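Local atomic coordinates of gram-positive cocci surface proteins LPxTG domain-containing protein (Streptococcus pneumoniae, PDB entry 3NZ3), a protein that probably binds mucin through this domain of a cell-wall-anchored surface protein, and so is likely to help the bacterium adhere to host surfaces. Residues T13-H27 and D40-N54. Numbering follows the deposited sequence.
Sequences TATSTETKTITRIIH and DVVQPVTLSRTKTEN
A long, twisted antiparallel ladder joins residues 14-27 to 40-53, which lie on the two central strands of the four-stranded sheet in this mucin-binding domain. Paired backbone bonds run from Ala14 and Glu53 to Ile26 and Val41. One face carries mainly threonines. There Thr21 OG1 and Thr46 OG1 share a hydrogen bond of 2.8 Å. Thr15 CG2 meets Thr50 CG2 at 3.6 Å, methyl to methyl.

The other face holds two side-on arginine grips. Arg24 NE (2.9 Å) and NH2 (3.0 Å) both donate to Gln43 OE1. NE comes nearly along the C=O axis and NH2 on a lone pair, with guanidinium and amide 12° apart. A bend at chi3 (74°) brings the guanidinium edge to that oxygen. Gln43 NE2 bonds to Asp71 O and Arg24 NH1 to Glu90 O, tying the pair to the two-stranded sheet. Arg49 NE and NH2 both reach Glu18 OE1, each at 2.9 Å, in a salt bridge with planes 51° apart. Tyr62 adds a cation-pi contact to Arg49.

At the far end His27 ND1 donates to Asp40 OD1 at 2.8 Å, from above the carboxylate plane. The nearby carboxylate would probably favour a protonated imidazole.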
loop_
_atom_site.group_PDB
_atom_site.type_symbol
_atom_site.label_atom_id
_atom_site.label_comp_id
_atom_site.label_asym_id
_atom_site.label_seq_id
_atom_site.Cartn_x
_atom_site.Cartn_y
_atom_site.Cartn_z
ATOM N N THR A 13 27.149 22.048 7.740
ATOM C CA THR A 13 26.691 20.752 7.152
ATOM C C THR A 13 25.841 19.941 8.143
ATOM O O THR A 13 26.308 18.957 8.732
ATOM C CB THR A 13 27.890 19.927 6.590
ATOM O OG1 THR A 13 27.424 18.680 6.058
ATOM C CG2 THR A 13 28.962 19.676 7.668
ATOM N N ALA A 14 24.592 20.371 8.329
ATOM C CA ALA A 14 23.649 19.693 9.224
ATOM C C ALA A 14 22.865 18.616 8.480
ATOM O O ALA A 14 22.226 18.891 7.456
ATOM C CB ALA A 14 22.698 20.699 9.868
ATOM N N THR A 15 22.926 17.393 9.005
ATOM C CA THR A 15 22.269 16.242 8.396
ATOM C C THR A 15 20.963 15.930 9.136
ATOM O O THR A 15 20.911 15.937 10.371
ATOM C CB THR A 15 23.204 15.002 8.388
ATOM O OG1 THR A 15 24.324 15.249 7.528
ATOM C CG2 THR A 15 22.486 13.755 7.895
ATOM N N SER A 16 19.910 15.682 8.366
ATOM C CA SER A 16 18.656 15.179 8.905
ATOM C C SER A 16 18.080 14.217 7.885
ATOM O O SER A 16 18.640 14.051 6.790
ATOM C CB SER A 16 17.681 16.328 9.193
ATOM O OG SER A 16 17.415 17.090 8.029
ATOM N N THR A 17 16.962 13.593 8.240
ATOM C CA THR A 17 16.320 12.613 7.384
ATOM C C THR A 17 14.871 13.008 7.163
ATOM O O THR A 17 14.177 13.398 8.106
ATOM C CB THR A 17 16.395 11.208 8.020
ATOM O OG1 THR A 17 17.744 10.943 8.408
ATOM C CG2 THR A 17 15.916 10.126 7.063
ATOM N N GLU A 18 14.428 12.930 5.910
ATOM C CA GLU A 18 13.015 13.083 5.588
ATOM C C GLU A 18 12.422 11.703 5.330
ATOM O O GLU A 18 13.042 10.869 4.667
ATOM C CB GLU A 18 12.816 13.978 4.360
ATOM C CG GLU A 18 11.349 14.321 4.074
ATOM C CD GLU A 18 11.147 15.176 2.821
ATOM O OE1 GLU A 18 12.155 15.596 2.200
ATOM O OE2 GLU A 18 9.971 15.423 2.468
ATOM N N THR A 19 11.230 11.463 5.867
ATOM C CA THR A 19 10.513 10.214 5.598
ATOM C C THR A 19 9.082 10.492 5.190
ATOM O O THR A 19 8.483 11.488 5.611
ATOM C CB THR A 19 10.487 9.264 6.815
ATOM O OG1 THR A 19 9.858 9.921 7.920
ATOM C CG2 THR A 19 11.902 8.829 7.205
ATOM N N LYS A 20 8.540 9.607 4.362
ATOM C CA LYS A 20 7.127 9.651 4.017
ATOM C C LYS A 20 6.590 8.236 3.851
ATOM O O LYS A 20 7.333 7.322 3.502
ATOM C CB LYS A 20 6.887 10.488 2.756
ATOM C CG LYS A 20 7.463 9.938 1.480
ATOM C CD LYS A 20 7.034 10.844 0.325
ATOM C CE LYS A 20 7.547 10.349 -0.998
ATOM N NZ LYS A 20 7.046 11.229 -2.104
ATOM N N THR A 21 5.299 8.069 4.116
ATOM C CA THR A 21 4.659 6.758 4.072
ATOM C C THR A 21 3.665 6.715 2.914
ATOM O O THR A 21 2.861 7.637 2.728
ATOM C CB THR A 21 3.979 6.411 5.412
ATOM O OG1 THR A 21 4.939 6.521 6.470
ATOM C CG2 THR A 21 3.410 4.984 5.399
ATOM N N ILE A 22 3.764 5.647 2.129
ATOM C CA ILE A 22 2.858 5.378 1.018
ATOM C C ILE A 22 2.186 4.041 1.309
ATOM O O ILE A 22 2.865 3.051 1.597
ATOM C CB ILE A 22 3.613 5.340 -0.335
ATOM C CG1 ILE A 22 4.447 6.620 -0.509
ATOM C CG2 ILE A 22 2.630 5.195 -1.498
ATOM C CD1 ILE A 22 5.532 6.523 -1.546
ATOM N N THR A 23 0.856 4.022 1.246
ATOM C CA THR A 23 0.087 2.890 1.762
ATOM C C THR A 23 -0.883 2.301 0.731
ATOM O O THR A 23 -1.561 3.034 -0.002
ATOM C CB THR A 23 -0.693 3.299 3.042
ATOM O OG1 THR A 23 0.198 3.927 3.973
ATOM C CG2 THR A 23 -1.332 2.084 3.716
ATOM N N ARG A 24 -0.927 0.972 0.674
ATOM C CA ARG A 24 -1.967 0.274 -0.061
ATOM C C ARG A 24 -2.933 -0.399 0.904
ATOM O O ARG A 24 -2.524 -1.131 1.817
ATOM C CB ARG A 24 -1.387 -0.761 -1.028
ATOM C CG ARG A 24 -2.467 -1.517 -1.818
ATOM C CD ARG A 24 -1.875 -2.325 -2.968
ATOM N NE ARG A 24 -1.181 -3.526 -2.505
ATOM C CZ ARG A 24 -0.570 -4.398 -3.304
ATOM N NH1 ARG A 24 -0.565 -4.215 -4.623
ATOM N NH2 ARG A 24 0.031 -5.460 -2.783
ATOM N N ILE A 25 -4.218 -0.146 0.693
ATOM C CA ILE A 25 -5.259 -0.824 1.455
ATOM C C ILE A 25 -6.046 -1.757 0.547
ATOM O O ILE A 25 -6.462 -1.374 -0.559
ATOM C CB ILE A 25 -6.205 0.176 2.153
ATOM C CG1 ILE A 25 -5.403 1.081 3.101
ATOM C CG2 ILE A 25 -7.311 -0.565 2.920
ATOM C CD1 ILE A 25 -6.172 2.282 3.643
ATOM N N ILE A 26 -6.246 -2.986 1.014
ATOM C CA ILE A 26 -7.091 -3.927 0.303
ATOM C C ILE A 26 -8.371 -4.126 1.109
ATOM O O ILE A 26 -8.317 -4.428 2.307
ATOM C CB ILE A 26 -6.378 -5.279 0.055
ATOM C CG1 ILE A 26 -4.968 -5.037 -0.495
ATOM C CG2 ILE A 26 -7.207 -6.161 -0.900
ATOM C CD1 ILE A 26 -4.067 -6.262 -0.488
ATOM N N HIS A 27 -9.508 -3.913 0.454
ATOM C CA HIS A 27 -10.823 -4.163 1.045
ATOM C C HIS A 27 -11.396 -5.446 0.468
ATOM O O HIS A 27 -11.114 -5.799 -0.684
ATOM C CB HIS A 27 -11.808 -3.034 0.742
ATOM C CG HIS A 27 -11.341 -1.675 1.158
ATOM N ND1 HIS A 27 -11.260 -1.285 2.478
ATOM C CD2 HIS A 27 -10.963 -0.602 0.422
ATOM C CE1 HIS A 27 -10.842 -0.032 2.538
ATOM N NE2 HIS A 27 -10.655 0.405 1.305
ATOM N N ASP A 40 -9.790 -5.392 6.481
ATOM C CA ASP A 40 -8.881 -4.691 5.580
ATOM C C ASP A 40 -7.453 -5.165 5.789
ATOM O O ASP A 40 -7.064 -5.482 6.916
ATOM C CB ASP A 40 -8.918 -3.188 5.848
ATOM C CG ASP A 40 -10.119 -2.509 5.241
ATOM O OD1 ASP A 40 -10.906 -3.168 4.521
ATOM O OD2 ASP A 40 -10.262 -1.291 5.480
ATOM N N VAL A 41 -6.682 -5.214 4.702
ATOM C CA VAL A 41 -5.233 -5.400 4.784
ATOM C C VAL A 41 -4.563 -4.050 4.483
ATOM O O VAL A 41 -4.793 -3.450 3.427
ATOM C CB VAL A 41 -4.734 -6.527 3.831
ATOM C CG1 VAL A 41 -3.215 -6.484 3.666
ATOM C CG2 VAL A 41 -5.168 -7.903 4.358
ATOM N N VAL A 42 -3.765 -3.563 5.430
ATOM C CA VAL A 42 -3.127 -2.252 5.305
ATOM C C VAL A 42 -1.620 -2.461 5.155
ATOM O O VAL A 42 -0.995 -3.131 5.989
ATOM C CB VAL A 42 -3.461 -1.334 6.514
ATOM C CG1 VAL A 42 -2.746 0.032 6.408
ATOM C CG2 VAL A 42 -4.971 -1.117 6.634
ATOM N N GLN A 43 -1.053 -1.904 4.083
ATOM C CA GLN A 43 0.364 -2.095 3.757
ATOM C C GLN A 43 1.122 -0.765 3.658
ATOM O O GLN A 43 1.238 -0.197 2.563
ATOM C CB GLN A 43 0.517 -2.885 2.448
ATOM C CG GLN A 43 -0.248 -4.212 2.419
ATOM C CD GLN A 43 0.006 -5.011 1.165
ATOM O OE1 GLN A 43 -0.281 -4.565 0.048
ATOM N NE2 GLN A 43 0.540 -6.206 1.340
ATOM N N PRO A 44 1.637 -0.263 4.799
ATOM C CA PRO A 44 2.379 0.997 4.785
ATOM C C PRO A 44 3.854 0.794 4.445
ATOM O O PRO A 44 4.501 -0.118 4.963
ATOM C CB PRO A 44 2.216 1.514 6.214
ATOM C CG PRO A 44 2.042 0.273 7.058
ATOM C CD PRO A 44 1.497 -0.815 6.162
ATOM N N VAL A 45 4.371 1.622 3.547
ATOM C CA VAL A 45 5.792 1.599 3.231
ATOM C C VAL A 45 6.374 2.982 3.507
ATOM O O VAL A 45 5.874 3.983 2.999
ATOM C CB VAL A 45 6.043 1.124 1.783
ATOM C CG1 VAL A 45 7.475 1.438 1.329
ATOM C CG2 VAL A 45 5.755 -0.389 1.661
ATOM N N THR A 46 7.422 3.026 4.326
ATOM C CA THR A 46 8.023 4.288 4.744
ATOM C C THR A 46 9.390 4.476 4.100
ATOM O O THR A 46 10.359 3.791 4.440
ATOM C CB THR A 46 8.079 4.397 6.293
ATOM O OG1 THR A 46 6.742 4.351 6.804
ATOM C CG2 THR A 46 8.740 5.706 6.754
ATOM N N LEU A 47 9.444 5.407 3.152
ATOM C CA LEU A 47 10.670 5.717 2.422
ATOM C C LEU A 47 11.402 6.867 3.092
ATOM O O LEU A 47 10.800 7.628 3.853
ATOM C CB LEU A 47 10.352 6.067 0.965
ATOM C CG LEU A 47 9.507 5.034 0.209
ATOM C CD1 LEU A 47 9.282 5.490 -1.203
ATOM C CD2 LEU A 47 10.164 3.653 0.225
ATOM N N SER A 48 12.698 6.989 2.813
ATOM C CA SER A 48 13.509 8.033 3.429
ATOM C C SER A 48 14.548 8.604 2.474
ATOM O O SER A 48 14.957 7.952 1.515
ATOM C CB SER A 48 14.217 7.508 4.680
ATOM O OG SER A 48 15.333 6.702 4.321
ATOM N N ARG A 49 14.971 9.829 2.758
ATOM C CA ARG A 49 16.116 10.424 2.068
ATOM C C ARG A 49 16.874 11.341 3.023
ATOM O O ARG A 49 16.293 11.868 3.979
ATOM C CB ARG A 49 15.672 11.178 0.805
ATOM C CG ARG A 49 14.842 12.433 1.079
ATOM C CD ARG A 49 14.633 13.251 -0.188
ATOM N NE ARG A 49 13.726 14.375 0.046
ATOM C CZ ARG A 49 13.386 15.281 -0.869
ATOM N NH1 ARG A 49 13.877 15.209 -2.100
ATOM N NH2 ARG A 49 12.553 16.264 -0.551
ATOM N N THR A 50 18.173 11.510 2.777
ATOM C CA THR A 50 18.990 12.387 3.608
ATOM C C THR A 50 18.831 13.832 3.145
ATOM O O THR A 50 18.671 14.098 1.951
ATOM C CB THR A 50 20.478 11.960 3.605
ATOM O OG1 THR A 50 20.557 10.559 3.854
ATOM C CG2 THR A 50 21.248 12.669 4.701
ATOM N N LYS A 51 18.831 14.750 4.106
ATOM C CA LYS A 51 18.772 16.182 3.845
ATOM C C LYS A 51 20.030 16.786 4.449
ATOM O O LYS A 51 20.333 16.560 5.621
ATOM C CB LYS A 51 17.534 16.806 4.490
ATOM C CG LYS A 51 17.402 18.326 4.285
ATOM C CD LYS A 51 16.455 18.936 5.313
ATOM C CE LYS A 51 16.154 20.403 5.011
ATOM N NZ LYS A 51 15.050 20.903 5.875
ATOM N N THR A 52 20.768 17.535 3.637
ATOM C CA THR A 52 21.991 18.195 4.089
ATOM C C THR A 52 21.815 19.688 3.876
ATOM O O THR A 52 21.450 20.128 2.784
ATOM C CB THR A 52 23.230 17.679 3.322
ATOM O OG1 THR A 52 23.290 16.252 3.421
ATOM C CG2 THR A 52 24.517 18.257 3.897
ATOM N N GLU A 53 22.039 20.462 4.934
ATOM C CA GLU A 53 21.940 21.908 4.840
ATOM C C GLU A 53 23.224 22.567 5.321
ATOM O O GLU A 53 23.704 22.293 6.425
ATOM C CB GLU A 53 20.745 22.435 5.642
ATOM C CG GLU A 53 20.525 23.949 5.500
ATOM C CD GLU A 53 19.386 24.483 6.354
ATOM O OE1 GLU A 53 18.698 23.684 7.026
ATOM O OE2 GLU A 53 19.175 25.716 6.350
ATOM N N ASN A 54 23.785 23.423 4.472
ATOM C CA ASN A 54 24.826 24.344 4.897
ATOM C C ASN A 54 24.117 25.495 5.613
ATOM O O ASN A 54 23.334 26.222 5.004
ATOM C CB ASN A 54 25.631 24.824 3.683
ATOM C CG ASN A 54 26.853 25.643 4.067
ATOM O OD1 ASN A 54 26.779 26.549 4.897
ATOM N ND2 ASN A 54 27.982 25.336 3.446
#